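Local coordinates for protein rhamnogalacturonan endolyase YesW (Bacillus subtilis, PDB 2Z8S) that cleaves the type I rhamnogalacturonan backbone of plant cell-wall pectin by endo-acting, calcium- or manganese-dependent elimination, at residues Q180-D185 with W553-Y558; W164-G169 with V194-A199. All blocks are in the same frame, centred on the assembly; numbering follows the deposited sequence.

Interaction 1: residues Q180-D185 with W553-Y558. With CA (calcium ion), chain F; CA (calcium ion), chain L; ADA (alpha-D-galactopyranuronic acid), chain C.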
loop_
_atom_site.group_PDB
_atom_site.type_symbol
_atom_site.label_atom_id
_atom_site.label_comp_id
_atom_site.label_asym_id
_atom_site.label_seq_id
_atom_site.Cartn_x
_atom_site.Cartn_y
_atom_site.Cartn_z
ATOM N N GLN A 180 -6.087 5.204 9.486
ATOM C CA GLN A 180 -5.257 5.069 8.307
ATOM C C GLN A 180 -3.850 5.412 8.739
ATOM O O GLN A 180 -3.533 6.575 9.027
ATOM C CB GLN A 180 -5.732 5.992 7.178
ATOM C CG GLN A 180 -7.236 5.959 6.871
ATOM C CD GLN A 180 -7.842 4.542 6.872
ATOM O OE1 GLN A 180 -9.040 4.371 7.143
ATOM N NE2 GLN A 180 -7.015 3.530 6.587
ATOM N N PHE A 181 -3.002 4.396 8.830
ATOM C CA PHE A 181 -1.672 4.641 9.322
ATOM C C PHE A 181 -0.617 4.790 8.227
ATOM O O PHE A 181 -0.556 4.019 7.267
ATOM C CB PHE A 181 -1.291 3.657 10.429
ATOM C CG PHE A 181 -1.255 2.233 10.010
ATOM C CD1 PHE A 181 -0.036 1.597 9.805
ATOM C CD2 PHE A 181 -2.426 1.502 9.878
ATOM C CE1 PHE A 181 0.018 0.259 9.442
ATOM C CE2 PHE A 181 -2.393 0.169 9.514
ATOM C CZ PHE A 181 -1.169 -0.461 9.290
ATOM N N MET A 182 0.190 5.834 8.366
ATOM C CA MET A 182 1.269 6.094 7.424
ATOM C C MET A 182 2.582 5.697 8.049
ATOM O O MET A 182 2.926 6.174 9.118
ATOM C CB MET A 182 1.290 7.555 7.027
ATOM C CG MET A 182 0.169 7.955 6.107
ATOM S SD MET A 182 0.204 7.060 4.550
ATOM C CE MET A 182 -1.202 5.973 4.777
ATOM N N VAL A 183 3.299 4.791 7.409
ATOM C CA VAL A 183 4.581 4.377 7.932
ATOM C C VAL A 183 5.553 4.814 6.892
ATOM O O VAL A 183 5.490 4.343 5.759
ATOM C CB VAL A 183 4.667 2.868 8.116
ATOM C CG1 VAL A 183 6.059 2.475 8.520
ATOM C CG2 VAL A 183 3.681 2.427 9.155
ATOM N N TYR A 184 6.429 5.741 7.253
ATOM C CA TYR A 184 7.318 6.334 6.273
ATOM C C TYR A 184 8.380 7.176 6.948
ATOM O O TYR A 184 8.123 7.828 7.966
ATOM C CB TYR A 184 6.528 7.198 5.285
ATOM C CG TYR A 184 7.109 7.239 3.894
ATOM C CD1 TYR A 184 6.746 6.287 2.944
ATOM C CD2 TYR A 184 8.014 8.229 3.521
ATOM C CE1 TYR A 184 7.273 6.311 1.654
ATOM C CE2 TYR A 184 8.557 8.261 2.234
ATOM C CZ TYR A 184 8.178 7.297 1.307
ATOM O OH TYR A 184 8.696 7.321 0.029
ATOM N N ASP A 185 9.583 7.147 6.378
ATOM C CA ASP A 185 10.654 8.018 6.835
ATOM C C ASP A 185 10.298 9.420 6.367
ATOM O O ASP A 185 10.609 9.833 5.240
ATOM C CB ASP A 185 12.016 7.562 6.306
ATOM C CG ASP A 185 13.133 8.508 6.684
ATOM O OD1 ASP A 185 12.997 9.287 7.661
ATOM O OD2 ASP A 185 14.166 8.475 5.992
ATOM N N TRP A 553 0.075 3.714 1.137
ATOM C CA TRP A 553 -1.377 3.859 1.176
ATOM C C TRP A 553 -2.166 2.558 1.019
ATOM O O TRP A 553 -3.407 2.572 0.991
ATOM C CB TRP A 553 -1.907 4.982 0.264
ATOM C CG TRP A 553 -1.589 4.967 -1.223
ATOM C CD1 TRP A 553 -0.875 5.921 -1.904
ATOM C CD2 TRP A 553 -2.042 4.029 -2.225
ATOM N NE1 TRP A 553 -0.826 5.624 -3.247
ATOM C CE2 TRP A 553 -1.535 4.473 -3.474
ATOM C CE3 TRP A 553 -2.806 2.856 -2.189
ATOM C CZ2 TRP A 553 -1.760 3.775 -4.667
ATOM C CZ3 TRP A 553 -3.031 2.166 -3.382
ATOM C CH2 TRP A 553 -2.503 2.628 -4.598
ATOM N N GLN A 554 -1.464 1.430 0.965
ATOM C CA GLN A 554 -2.154 0.159 0.779
ATOM C C GLN A 554 -3.173 -0.100 1.871
ATOM O O GLN A 554 -4.314 -0.405 1.578
ATOM C CB GLN A 554 -1.181 -1.000 0.709
ATOM C CG GLN A 554 -1.832 -2.268 0.217
ATOM C CD GLN A 554 -0.826 -3.356 -0.016
ATOM O OE1 GLN A 554 0.016 -3.246 -0.896
ATOM N NE2 GLN A 554 -0.904 -4.414 0.775
ATOM N N ASN A 555 -2.767 0.055 3.126
ATOM C CA ASN A 555 -3.651 -0.201 4.251
ATOM C C ASN A 555 -4.887 0.667 4.253
ATOM O O ASN A 555 -5.894 0.274 4.810
ATOM C CB ASN A 555 -2.917 -0.038 5.595
ATOM C CG ASN A 555 -2.593 1.429 5.926
ATOM O OD1 ASN A 555 -1.571 1.961 5.498
ATOM N ND2 ASN A 555 -3.461 2.072 6.695
ATOM N N ILE A 556 -4.820 1.855 3.658
ATOM C CA ILE A 556 -5.869 2.832 3.936
ATOM C C ILE A 556 -7.201 2.338 3.409
ATOM O O ILE A 556 -7.246 1.715 2.351
ATOM C CB ILE A 556 -5.545 4.277 3.457
ATOM C CG1 ILE A 556 -5.602 4.383 1.934
ATOM C CG2 ILE A 556 -4.209 4.741 4.019
ATOM C CD1 ILE A 556 -6.000 5.735 1.444
ATOM N N ALA A 557 -8.263 2.586 4.177
ATOM C CA ALA A 557 -9.636 2.273 3.787
ATOM C C ALA A 557 -9.737 0.959 3.011
ATOM O O ALA A 557 -9.346 -0.083 3.526
ATOM C CB ALA A 557 -10.234 3.417 3.010
ATOM N N TYR A 558 -10.234 1.004 1.779
ATOM C CA TYR A 558 -10.305 -0.201 0.973
ATOM C C TYR A 558 -9.059 -0.387 0.153
ATOM O O TYR A 558 -8.881 0.247 -0.897
ATOM C CB TYR A 558 -11.548 -0.235 0.102
ATOM C CG TYR A 558 -12.806 -0.287 0.906
ATOM C CD1 TYR A 558 -12.812 -0.831 2.193
ATOM C CD2 TYR A 558 -14.002 0.190 0.382
ATOM C CE1 TYR A 558 -13.974 -0.879 2.943
ATOM C CE2 TYR A 558 -15.179 0.148 1.125
ATOM C CZ TYR A 558 -15.157 -0.391 2.398
ATOM O OH TYR A 558 -16.317 -0.427 3.124
HETATM CA CA CA F . -7.863 -1.046 4.873
HETATM CA CA CA L . 12.321 9.069 10.264
HETATM C C1 ADA C . -20.280 -3.330 4.188
HETATM C C2 ADA C . -19.376 -4.397 3.545
HETATM C C3 ADA C . -18.022 -3.762 3.155
HETATM C C4 ADA C . -18.274 -2.662 2.128
HETATM C C5 ADA C . -19.067 -1.569 2.880
HETATM C C6 ADA C . -19.363 -0.371 1.964
HETATM O O1 ADA C . -19.873 -2.991 5.509
HETATM O O2 ADA C . -19.211 -5.526 4.416
HETATM O O3 ADA C . -17.106 -4.724 2.614
HETATM O O4 ADA C . -19.000 -3.243 1.018
HETATM O O5 ADA C . -20.322 -2.077 3.422
HETATM O O6B ADA C . -18.411 0.266 1.477
HETATM O O6A ADA C . -20.552 -0.093 1.744
HETATM O O HOH W 1 -8.195 0.401 6.804
HETATM O O HOH W 2 -9.685 -2.335 5.932
#

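Interaction 2: residues W164-G169 with V194-A199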
loop_
_atom_site.group_PDB
_atom_site.type_symbol
_atom_site.label_atom_id
_atom_site.label_comp_id
_atom_site.label_asym_id
_atom_site.label_seq_id
_atom_site.Cartn_x
_atom_site.Cartn_y
_atom_site.Cartn_z
ATOM N N TRP A 164 7.157 -2.922 19.673
ATOM C CA TRP A 164 6.214 -2.195 20.494
ATOM C C TRP A 164 4.787 -2.501 20.126
ATOM O O TRP A 164 4.521 -3.143 19.121
ATOM C CB TRP A 164 6.434 -0.695 20.360
ATOM C CG TRP A 164 6.665 -0.204 18.968
ATOM C CD1 TRP A 164 7.873 -0.001 18.368
ATOM C CD2 TRP A 164 5.674 0.180 18.005
ATOM N NE1 TRP A 164 7.702 0.489 17.098
ATOM C CE2 TRP A 164 6.362 0.611 16.848
ATOM C CE3 TRP A 164 4.275 0.210 18.008
ATOM C CZ2 TRP A 164 5.699 1.063 15.708
ATOM C CZ3 TRP A 164 3.620 0.645 16.867
ATOM C CH2 TRP A 164 4.332 1.072 15.738
ATOM N N ARG A 165 3.874 -2.040 20.967
ATOM C CA ARG A 165 2.469 -1.995 20.628
ATOM C C ARG A 165 1.948 -0.594 20.909
ATOM O O ARG A 165 2.143 -0.070 21.995
ATOM C CB ARG A 165 1.686 -3.032 21.445
ATOM C CG ARG A 165 0.172 -2.862 21.389
ATOM C CD ARG A 165 -0.521 -4.104 21.890
ATOM N NE ARG A 165 -0.119 -5.237 21.077
ATOM C CZ ARG A 165 -0.073 -6.501 21.482
ATOM N NH1 ARG A 165 -0.415 -6.848 22.715
ATOM N NH2 ARG A 165 0.337 -7.416 20.629
ATOM N N ILE A 166 1.309 0.024 19.930
ATOM C CA ILE A 166 0.550 1.233 20.198
ATOM C C ILE A 166 -0.901 0.836 20.366
ATOM O O ILE A 166 -1.472 0.221 19.478
ATOM C CB ILE A 166 0.685 2.256 19.077
ATOM C CG1 ILE A 166 2.085 2.860 19.095
ATOM C CG2 ILE A 166 -0.363 3.366 19.240
ATOM C CD1 ILE A 166 2.445 3.516 17.804
ATOM N N ASN A 167 -1.476 1.144 21.523
ATOM C CA ASN A 167 -2.899 0.942 21.750
ATOM C C ASN A 167 -3.623 2.256 21.526
ATOM O O ASN A 167 -3.489 3.181 22.321
ATOM C CB ASN A 167 -3.166 0.428 23.163
ATOM C CG ASN A 167 -4.634 0.118 23.411
ATOM O OD1 ASN A 167 -5.527 0.663 22.757
ATOM N ND2 ASN A 167 -4.891 -0.763 24.366
ATOM N N LEU A 168 -4.386 2.344 20.446
ATOM C CA LEU A 168 -5.086 3.585 20.123
ATOM C C LEU A 168 -6.170 3.923 21.119
ATOM O O LEU A 168 -6.544 5.077 21.254
ATOM C CB LEU A 168 -5.623 3.569 18.695
ATOM C CG LEU A 168 -4.478 3.895 17.744
ATOM C CD1 LEU A 168 -4.060 2.657 16.986
ATOM C CD2 LEU A 168 -4.899 4.981 16.802
ATOM N N GLY A 169 -6.662 2.902 21.817
ATOM C CA GLY A 169 -7.568 3.085 22.951
ATOM C C GLY A 169 -9.026 3.281 22.598
ATOM O O GLY A 169 -9.425 3.177 21.436
ATOM N N VAL A 194 5.872 6.244 12.235
ATOM C CA VAL A 194 4.519 5.766 12.078
ATOM C C VAL A 194 3.593 6.929 12.440
ATOM O O VAL A 194 3.548 7.364 13.586
ATOM C CB VAL A 194 4.264 4.588 13.025
ATOM C CG1 VAL A 194 2.865 4.046 12.834
ATOM C CG2 VAL A 194 5.288 3.496 12.807
ATOM N N ALA A 195 2.874 7.465 11.472
ATOM C CA ALA A 195 1.951 8.553 11.772
ATOM C C ALA A 195 0.515 8.123 11.550
ATOM O O ALA A 195 0.199 7.454 10.567
ATOM C CB ALA A 195 2.282 9.772 10.939
ATOM N N MET A 196 -0.356 8.490 12.476
ATOM C CA MET A 196 -1.772 8.188 12.334
ATOM C C MET A 196 -2.614 9.088 13.234
ATOM O O MET A 196 -2.085 9.836 14.059
ATOM C CB MET A 196 -2.047 6.712 12.628
ATOM C CG MET A 196 -2.053 6.367 14.088
ATOM S SD MET A 196 -1.619 4.648 14.380
ATOM C CE MET A 196 0.151 4.754 14.473
ATOM N N LYS A 197 -3.929 9.010 13.056
ATOM C CA LYS A 197 -4.859 9.736 13.893
ATOM C C LYS A 197 -4.901 9.054 15.247
ATOM O O LYS A 197 -5.022 7.835 15.332
ATOM C CB LYS A 197 -6.245 9.743 13.251
ATOM C CG LYS A 197 -7.273 10.626 13.915
ATOM C CD LYS A 197 -8.440 10.838 12.968
ATOM C CE LYS A 197 -9.504 11.698 13.587
ATOM N NZ LYS A 197 -10.090 11.049 14.781
ATOM N N THR A 198 -4.771 9.849 16.302
ATOM C CA THR A 198 -4.844 9.324 17.650
ATOM C C THR A 198 -5.861 10.125 18.452
ATOM O O THR A 198 -6.434 11.112 17.967
ATOM C CB THR A 198 -3.478 9.355 18.342
ATOM O OG1 THR A 198 -2.951 10.677 18.262
ATOM C CG2 THR A 198 -2.503 8.417 17.665
ATOM N N ALA A 199 -6.074 9.687 19.686
ATOM C CA ALA A 199 -7.123 10.217 20.534
ATOM C C ALA A 199 -6.670 10.208 21.980
ATOM O O ALA A 199 -5.631 9.642 22.299
ATOM C CB ALA A 199 -8.394 9.380 20.367
#

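Interaction 1: residues Q180-D185 with W553-Y558
Q180 and I556 bring their CA atoms within 4.9 Å of each other near the centre of the chain, in its beta-propeller domain, where the approach to the short strand 182-184 passes a compact turn. In that turn the backbone bond I556 N to W553 O closes a beta turn around Q554 and N555. Farther along, M182 and W553 are more loosely matched. N555 sets off toward 180-185, and its amide stacks on one face of the F181 ring, the two planes 28° apart; N555 CG sits 3.8 Å above the ring, offset toward its rim. Next to this, M182 bends at chi2 and chi3, which brings its CE to 3.3 Å from I556 CG2. Q180 crosses I556 at about a right angle, its CB near I556 CG2 and its amide carbon CD 3.4 Å from A557 N. With an alanine in place of Q180, the backbone of I556 and A557 would probably lose the cover of its chain, opening a gap beside the calcium-binding loop. N555 O and A557 O bind calcium together with D116, N559 and two waters. Just beyond, Y558 reaches the substrate site, donating a 2.8 Å hydrogen bond from its OH to O6B of the galacturonate.

Interaction 2: residues W164-G169 with V194-A199
W164 and V194 reach toward each other from opposite directions across the seam between two blades of the beta-propeller, a plain case of neighbouring sheets joined by apolar side chains. The outer strand 162-167 of one blade runs in much the same sense as strand 193-198 of the next, the segment directions 31° apart. The indole presents the rim of its six-membered ring: V194 CG2 lies near the ring plane, 3.8 Å from W164 CZ2, so the contact is at an edge and not over a face. With CG set between the backbone N and carbonyl carbon (chi1 43°), the indole is carried over to V194, while its NE1 hydrogen-bonds to G236 O. Two residues on, I166 CD1 meets M196 CE at 4.2 Å, both side chains pointing across the seam, and F234 of strand 230-235 packs against both. M196 bends at chi3 (87°), and its sulfur rests against the fork of L168, the two side chains crossing at a slant, with SD 4.1 Å from both L168 CD1 and CD2. Toward the C-terminal ends of the two segments, the blades draw together, the CA atoms of L168 and T198 being 6.3 Å apart; T202 OG1 is hydrogen-bonded to the carbonyls of both L168 and A199. The end of L168 also leans on the opposing backbone, its CD2 lying 3.2 Å from K197 O.

How the interactions relate
The two interactions have their centres about 13 Å apart and share one blade of the propeller, whose strands 182-184 and 193-198 are antiparallel neighbours. Interaction 1 joins that blade, near the centre of the chain, to the loop after helix 545-552; interaction 2 joins it farther out to the preceding blade. M182 O and A195 N, 2.7 Å apart in a probable hydrogen bond, link them directly, and F181 CB packs on M196 CB. Along the chain the segments alternate: 164-169, 180-185, 194-199, then the distant 553-558. A single blade thus connects an inter-blade seam with the loop that carries calcium and substrate ligands.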